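Local atomic coordinates of GH26C (Muricauda sp. MAR_2010_75, PDB entry 6Q78), a protein that probably hydrolyses internal beta-1,4-mannosidic linkages in mannans, as a glycoside hydrolase of family 26. Residues F160-E165 against S172-F177; R223-F228 against W232-Q237. One frame throughout, in Å; residues are numbered along the deposited sequence.

Interaction 1: residues F160-E165 against S172-F177; sequences FREPFE and SEMTQF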
loop_
_atom_site.group_PDB
_atom_site.type_symbol
_atom_site.label_atom_id
_atom_site.label_comp_id
_atom_site.label_asym_id
_atom_site.label_seq_id
_atom_site.Cartn_x
_atom_site.Cartn_y
_atom_site.Cartn_z
ATOM N N PHE A 160 -12.867 -2.652 -2.257
ATOM C CA PHE A 160 -13.921 -2.420 -3.250
ATOM C C PHE A 160 -15.088 -3.363 -2.981
ATOM O O PHE A 160 -14.954 -4.579 -3.086
ATOM C CB PHE A 160 -13.261 -2.652 -4.615
ATOM C CG PHE A 160 -14.175 -2.514 -5.836
ATOM C CD1 PHE A 160 -15.323 -1.748 -5.805
ATOM C CD2 PHE A 160 -13.813 -3.127 -7.028
ATOM C CE1 PHE A 160 -16.118 -1.625 -6.958
ATOM C CE2 PHE A 160 -14.617 -3.044 -8.147
ATOM C CZ PHE A 160 -15.772 -2.302 -8.114
ATOM N N ARG A 161 -16.213 -2.803 -2.558
ATOM C CA ARG A 161 -17.385 -3.634 -2.297
ATOM C C ARG A 161 -17.864 -4.258 -3.600
ATOM O O ARG A 161 -17.867 -3.621 -4.656
ATOM C CB ARG A 161 -18.488 -2.814 -1.609
ATOM C CG ARG A 161 -18.047 -2.364 -0.221
ATOM C CD ARG A 161 -19.036 -1.417 0.438
ATOM N NE ARG A 161 -18.362 -0.693 1.507
ATOM C CZ ARG A 161 -18.211 -1.126 2.748
ATOM N NH1 ARG A 161 -18.697 -2.301 3.120
ATOM N NH2 ARG A 161 -17.528 -0.365 3.621
ATOM N N GLU A 162 -18.293 -5.508 -3.516
ATOM C CA GLU A 162 -18.583 -6.276 -4.707
ATOM C C GLU A 162 -19.736 -5.632 -5.476
ATOM O O GLU A 162 -20.610 -4.987 -4.884
ATOM C CB GLU A 162 -18.895 -7.732 -4.334
ATOM C CG GLU A 162 -20.238 -7.963 -3.576
ATOM C CD GLU A 162 -21.437 -7.894 -4.488
ATOM O OE1 GLU A 162 -22.551 -7.492 -4.014
ATOM O OE2 GLU A 162 -21.277 -8.263 -5.674
ATOM N N PRO A 163 -19.767 -5.814 -6.801
ATOM C CA PRO A 163 -20.577 -4.925 -7.658
ATOM C C PRO A 163 -22.069 -5.215 -7.698
ATOM O O PRO A 163 -22.842 -4.311 -8.070
ATOM C CB PRO A 163 -19.960 -5.131 -9.063
ATOM C CG PRO A 163 -19.451 -6.553 -8.996
ATOM C CD PRO A 163 -18.862 -6.650 -7.592
ATOM N N PHE A 164 -22.513 -6.422 -7.345
ATOM C CA PHE A 164 -23.929 -6.738 -7.501
ATOM C C PHE A 164 -24.785 -5.947 -6.523
ATOM O O PHE A 164 -25.851 -5.434 -6.891
ATOM C CB PHE A 164 -24.171 -8.243 -7.352
ATOM C CG PHE A 164 -23.670 -9.052 -8.509
ATOM C CD1 PHE A 164 -24.407 -9.125 -9.676
ATOM C CD2 PHE A 164 -22.463 -9.738 -8.426
ATOM C CE1 PHE A 164 -23.948 -9.871 -10.765
ATOM C CE2 PHE A 164 -21.998 -10.481 -9.493
ATOM C CZ PHE A 164 -22.746 -10.566 -10.662
ATOM N N GLU A 165 -24.368 -5.881 -5.258
ATOM C CA GLU A 165 -25.120 -5.109 -4.280
ATOM C C GLU A 165 -24.311 -3.989 -3.643
ATOM O O GLU A 165 -24.897 -3.099 -3.012
ATOM C CB GLU A 165 -25.722 -6.016 -3.189
ATOM C CG GLU A 165 -26.826 -6.966 -3.737
ATOM C CD GLU A 165 -27.495 -7.835 -2.670
ATOM O OE1 GLU A 165 -26.966 -7.963 -1.540
ATOM O OE2 GLU A 165 -28.567 -8.405 -2.976
ATOM N N SER A 172 -16.871 -13.729 3.275
ATOM C CA SER A 172 -17.689 -14.388 4.304
ATOM C C SER A 172 -19.031 -13.698 4.497
ATOM O O SER A 172 -19.963 -14.303 5.053
ATOM C CB SER A 172 -16.946 -14.364 5.642
ATOM O OG SER A 172 -16.766 -13.029 6.089
ATOM N N GLU A 173 -19.141 -12.442 4.069
ATOM C CA GLU A 173 -20.343 -11.641 4.244
ATOM C C GLU A 173 -21.231 -11.605 3.013
ATOM O O GLU A 173 -22.339 -11.069 3.093
ATOM C CB GLU A 173 -19.967 -10.190 4.627
ATOM C CG GLU A 173 -19.111 -10.100 5.888
ATOM C CD GLU A 173 -18.544 -8.699 6.129
ATOM O OE1 GLU A 173 -18.745 -7.798 5.286
ATOM O OE2 GLU A 173 -17.891 -8.504 7.172
ATOM N N MET A 174 -20.791 -12.122 1.871
ATOM C CA MET A 174 -21.636 -12.054 0.686
ATOM C C MET A 174 -22.229 -13.424 0.354
ATOM O O MET A 174 -21.930 -14.429 1.001
ATOM C CB MET A 174 -20.881 -11.439 -0.493
ATOM C CG MET A 174 -19.742 -12.278 -0.953
ATOM S SD MET A 174 -18.722 -11.434 -2.203
ATOM C CE MET A 174 -17.821 -10.408 -1.233
ATOM N N THR A 175 -23.085 -13.467 -0.668
ATOM C CA THR A 175 -23.683 -14.734 -1.063
ATOM C C THR A 175 -22.710 -15.553 -1.905
ATOM O O THR A 175 -21.707 -15.044 -2.421
ATOM C CB THR A 175 -24.959 -14.513 -1.878
ATOM O OG1 THR A 175 -24.629 -13.986 -3.163
ATOM C CG2 THR A 175 -25.856 -13.502 -1.173
ATOM N N GLN A 176 -23.019 -16.845 -2.027
ATOM C CA GLN A 176 -22.222 -17.712 -2.887
ATOM C C GLN A 176 -22.207 -17.196 -4.321
ATOM O O GLN A 176 -21.151 -17.189 -4.975
ATOM C CB GLN A 176 -22.761 -19.146 -2.841
ATOM C CG GLN A 176 -21.930 -20.102 -3.676
ATOM C CD GLN A 176 -22.544 -21.488 -3.767
ATOM O OE1 GLN A 176 -22.643 -22.069 -4.850
ATOM N NE2 GLN A 176 -22.966 -22.022 -2.631
ATOM N N PHE A 177 -23.365 -16.751 -4.828
ATOM C CA PHE A 177 -23.390 -16.228 -6.188
ATOM C C PHE A 177 -22.470 -15.021 -6.328
ATOM O O PHE A 177 -21.739 -14.894 -7.317
ATOM C CB PHE A 177 -24.809 -15.859 -6.614
ATOM C CG PHE A 177 -24.856 -15.109 -7.919
ATOM C CD1 PHE A 177 -24.943 -15.796 -9.125
ATOM C CD2 PHE A 177 -24.794 -13.729 -7.939
ATOM C CE1 PHE A 177 -24.960 -15.107 -10.322
ATOM C CE2 PHE A 177 -24.813 -13.042 -9.148
ATOM C CZ PHE A 177 -24.897 -13.734 -10.329
#

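Interaction 2: residues R223-F228 against W232-Q237; sequences RPFHEF and WFWWGQ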
loop_
_atom_site.group_PDB
_atom_site.type_symbol
_atom_site.label_atom_id
_atom_site.label_comp_id
_atom_site.label_asym_id
_atom_site.label_seq_id
_atom_site.Cartn_x
_atom_site.Cartn_y
_atom_site.Cartn_z
ATOM N N ARG A 223 -2.614 0.383 -5.161
ATOM C CA ARG A 223 -2.373 -1.038 -4.857
ATOM C C ARG A 223 -3.695 -1.788 -4.853
ATOM O O ARG A 223 -4.225 -2.083 -3.777
ATOM C CB ARG A 223 -1.674 -1.155 -3.492
ATOM C CG ARG A 223 -1.214 -2.561 -3.128
ATOM C CD ARG A 223 -0.363 -2.514 -1.863
ATOM N NE ARG A 223 -1.148 -2.151 -0.681
ATOM C CZ ARG A 223 -1.690 -3.030 0.168
ATOM N NH1 ARG A 223 -1.574 -4.345 -0.010
ATOM N NH2 ARG A 223 -2.338 -2.592 1.233
ATOM N N PRO A 224 -4.268 -2.100 -6.020
ATOM C CA PRO A 224 -5.616 -2.686 -6.072
ATOM C C PRO A 224 -5.576 -4.209 -6.001
ATOM O O PRO A 224 -4.552 -4.851 -6.291
ATOM C CB PRO A 224 -6.106 -2.282 -7.468
ATOM C CG PRO A 224 -4.814 -2.297 -8.293
ATOM C CD PRO A 224 -3.744 -1.726 -7.349
ATOM N N PHE A 225 -6.728 -4.779 -5.611
ATOM C CA PHE A 225 -6.930 -6.243 -5.685
ATOM C C PHE A 225 -5.815 -6.984 -4.957
ATOM O O PHE A 225 -5.263 -7.984 -5.424
ATOM C CB PHE A 225 -7.140 -6.711 -7.147
ATOM C CG PHE A 225 -8.217 -5.919 -7.849
ATOM C CD1 PHE A 225 -9.529 -6.025 -7.398
ATOM C CD2 PHE A 225 -7.926 -5.052 -8.899
ATOM C CE1 PHE A 225 -10.537 -5.272 -7.982
ATOM C CE2 PHE A 225 -8.921 -4.302 -9.501
ATOM C CZ PHE A 225 -10.237 -4.432 -9.042
ATOM N N HIS A 226 -5.523 -6.490 -3.756
ATOM C CA HIS A 226 -4.424 -7.040 -2.967
ATOM C C HIS A 226 -4.817 -8.335 -2.241
ATOM O O HIS A 226 -5.998 -8.669 -2.051
ATOM C CB HIS A 226 -3.948 -5.990 -1.940
ATOM C CG HIS A 226 -4.980 -5.635 -0.905
ATOM N ND1 HIS A 226 -6.236 -5.158 -1.241
ATOM C CD2 HIS A 226 -4.939 -5.667 0.455
ATOM C CE1 HIS A 226 -6.921 -4.926 -0.141
ATOM N NE2 HIS A 226 -6.158 -5.212 0.906
ATOM N N GLU A 227 -3.798 -9.067 -1.812
ATOM C CA GLU A 227 -4.030 -10.293 -1.038
ATOM C C GLU A 227 -4.894 -11.281 -1.794
ATOM O O GLU A 227 -5.646 -12.064 -1.186
ATOM C CB GLU A 227 -4.613 -9.993 0.363
ATOM C CG GLU A 227 -3.642 -9.102 1.187
ATOM C CD GLU A 227 -4.188 -8.643 2.514
ATOM O OE1 GLU A 227 -5.266 -9.061 2.931
ATOM O OE2 GLU A 227 -3.506 -7.794 3.153
ATOM N N PHE A 228 -4.721 -11.314 -3.117
ATOM C CA PHE A 228 -5.524 -12.135 -4.014
ATOM C C PHE A 228 -5.173 -13.619 -3.934
ATOM O O PHE A 228 -5.873 -14.436 -4.569
ATOM C CB PHE A 228 -5.229 -11.649 -5.444
ATOM C CG PHE A 228 -3.752 -11.725 -5.804
ATOM C CD1 PHE A 228 -3.192 -12.932 -6.206
ATOM C CD2 PHE A 228 -2.931 -10.621 -5.694
ATOM C CE1 PHE A 228 -1.838 -13.005 -6.495
ATOM C CE2 PHE A 228 -1.568 -10.687 -6.001
ATOM C CZ PHE A 228 -1.032 -11.896 -6.392
ATOM N N TRP A 232 -10.329 -14.347 1.230
ATOM C CA TRP A 232 -11.186 -13.477 2.021
ATOM C C TRP A 232 -11.767 -12.322 1.225
ATOM O O TRP A 232 -12.735 -11.710 1.694
ATOM C CB TRP A 232 -10.475 -12.934 3.266
ATOM C CG TRP A 232 -9.043 -12.437 3.045
ATOM C CD1 TRP A 232 -8.655 -11.140 2.759
ATOM C CD2 TRP A 232 -7.836 -13.201 3.199
ATOM N NE1 TRP A 232 -7.271 -11.076 2.669
ATOM C CE2 TRP A 232 -6.748 -12.318 2.944
ATOM C CE3 TRP A 232 -7.567 -14.549 3.484
ATOM C CZ2 TRP A 232 -5.421 -12.742 2.997
ATOM C CZ3 TRP A 232 -6.242 -14.965 3.534
ATOM C CH2 TRP A 232 -5.188 -14.064 3.273
ATOM N N PHE A 233 -11.221 -12.015 0.054
ATOM C CA PHE A 233 -11.778 -11.023 -0.869
ATOM C C PHE A 233 -12.290 -11.722 -2.122
ATOM O O PHE A 233 -11.809 -12.807 -2.490
ATOM C CB PHE A 233 -10.682 -10.021 -1.332
ATOM C CG PHE A 233 -10.110 -9.160 -0.234
ATOM C CD1 PHE A 233 -10.951 -8.514 0.660
ATOM C CD2 PHE A 233 -8.736 -9.004 -0.102
ATOM C CE1 PHE A 233 -10.448 -7.694 1.650
ATOM C CE2 PHE A 233 -8.224 -8.187 0.893
ATOM C CZ PHE A 233 -9.077 -7.536 1.778
ATOM N N TRP A 234 -13.245 -11.075 -2.812
ATOM C CA TRP A 234 -13.885 -11.696 -3.975
ATOM C C TRP A 234 -12.980 -11.722 -5.205
ATOM O O TRP A 234 -13.281 -12.447 -6.166
ATOM C CB TRP A 234 -15.244 -11.028 -4.249
ATOM C CG TRP A 234 -15.218 -9.550 -4.362
ATOM C CD1 TRP A 234 -15.458 -8.638 -3.350
ATOM C CD2 TRP A 234 -14.918 -8.761 -5.537
ATOM N NE1 TRP A 234 -15.344 -7.352 -3.833
ATOM C CE2 TRP A 234 -14.996 -7.397 -5.161
ATOM C CE3 TRP A 234 -14.549 -9.082 -6.846
ATOM C CZ2 TRP A 234 -14.773 -6.341 -6.053
ATOM C CZ3 TRP A 234 -14.311 -8.038 -7.746
ATOM C CH2 TRP A 234 -14.412 -6.664 -7.334
ATOM N N TRP A 235 -11.870 -10.982 -5.193
ATOM C CA TRP A 235 -10.855 -11.113 -6.223
ATOM C C TRP A 235 -9.835 -12.206 -5.888
ATOM O O TRP A 235 -8.814 -12.306 -6.569
ATOM C CB TRP A 235 -10.172 -9.762 -6.475
ATOM C CG TRP A 235 -9.661 -9.101 -5.242
ATOM C CD1 TRP A 235 -8.419 -9.284 -4.647
ATOM C CD2 TRP A 235 -10.317 -8.084 -4.466
ATOM N NE1 TRP A 235 -8.304 -8.475 -3.525
ATOM C CE2 TRP A 235 -9.432 -7.704 -3.414
ATOM C CE3 TRP A 235 -11.560 -7.453 -4.564
ATOM C CZ2 TRP A 235 -9.772 -6.743 -2.443
ATOM C CZ3 TRP A 235 -11.909 -6.496 -3.607
ATOM C CH2 TRP A 235 -11.012 -6.142 -2.547
ATOM N N GLY A 236 -10.104 -13.018 -4.872
ATOM C CA GLY A 236 -9.202 -14.077 -4.459
ATOM C C GLY A 236 -9.183 -15.282 -5.387
ATOM O O GLY A 236 -10.005 -15.471 -6.282
ATOM N N GLN A 237 -8.189 -16.135 -5.155
ATOM C CA GLN A 237 -7.802 -17.122 -6.160
ATOM C C GLN A 237 -8.831 -18.220 -6.359
ATOM O O GLN A 237 -8.816 -18.858 -7.419
ATOM C CB GLN A 237 -6.435 -17.714 -5.814
ATOM C CG GLN A 237 -6.346 -18.371 -4.474
ATOM C CD GLN A 237 -6.524 -19.895 -4.569
ATOM O OE1 GLN A 237 -6.209 -20.505 -5.589
ATOM N NE2 GLN A 237 -7.046 -20.506 -3.505
HETATM O O HOH W 1 -8.455 -12.605 -0.806
HETATM O O HOH W 2 -6.754 -14.050 -7.462
#

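Interaction 1: residues F160-E165 against S172-F177
F164, in the loop after strand 153-157 of the TIM barrel, meets F177, in the first turn of helix 176-186, as a T-shaped pair. The edge of F177 points at one face of F164, with centroids 4.9 Å apart and planes at 63°. The second touch is between E162 and M174.

The E162 side chain folds back on its own segment. At CB, chi1 of 69° sets CG between the backbone N and the carbonyl carbon. CG then lies alongside the bent end of M174, 4.0 Å from SD and 4.2 Å from CE of that residue. The two chains run past each other in opposite directions. A second bend carries CD and the carboxylate round to the backbone of the following turn. E165 N donates to E162 OE1 at 2.7 Å, on the syn side but tilted from the carboxylate plane. F164 N donates to E162 OE2 at 2.8 Å, from above that plane. With both oxygens gripped, the carboxylate holds the turn that carries F164.

T175 N-caps the helix through OG1, which bonds Q178 N. F177 follows in the first turn, and its CE2 sits 3.6 Å from F164 CZ.

Interaction 2: residues R223-F228 against W232-Q237
W235 fills the tight part of this contact, a loop at the C-terminal end of a barrel strand. Its indole N-H points at the carbonyl of H226. The W235 NE1 to H226 O bond is short, 2.7 Å, and nearly straight at 167°, with the oxygen in the ring plane. That bond fixes the rotation of the indole. Chi1 of 52° swings the ring over the backbone of F225. There F225 CA makes a CH-pi contact, 3.5 Å from the centroid of the five-membered ring of W235. The F225 ring turns its edge to the same indole, with planes at 78° and F225 CD1 3.7 Å from W235 CD2. F233 CB lies against the opposite face of W235, so the indole is sandwiched. The F233 ring also lies obliquely over one face of H226, with F233 CE2 3.6 Å from H226 NE2.

The other side is looser, where W232 is partly exposed and Q237 exposed. W232 reaches E227 with its ring edge, and W232 NE1 donates to the anti lone pair of E227 OE1 at 2.9 Å. Two waters bridge backbone polar atoms of buried residues. One links E227 O to F233 N, the other F228 O to W235 O. The type I turn F233-G236 is closed by G236 N to F233 O.

H226 NE2 and E227 OE2 bond a Tris molecule, probably from the crystallisation liquor, which is consistent with a substrate pocket. Strand 220-223 is the fourth of the barrel. E227 comes after H226 just beyond it, consistent with the acid/base position of clan GH-A enzymes. W235 packs on L183 of helix 176-186, F225 on L248 of helix 242-259, and H226 on E335 of strand 330-336.

In the fold
From the N terminus, strand 153-157 leads first into interaction 1. It closes the loop that ends in helix 176-186. The chain then passes through helix 193-208 and enters strand 220-223, which pairs in parallel with strand 153-157. Interaction 2 follows, folding the start of the next loop back on itself before helix 242-259. The two contacts are in series and neither nests in the other. They still touch, because the loops leave neighbouring strands. W234 makes most of the bridge: its NE1 probably bonds F160 O, and its CD1 packs on M174 CE. W235 CZ3 lies beside F160 O. The two strand-to-helix loops are thus tied side by side on the barrel.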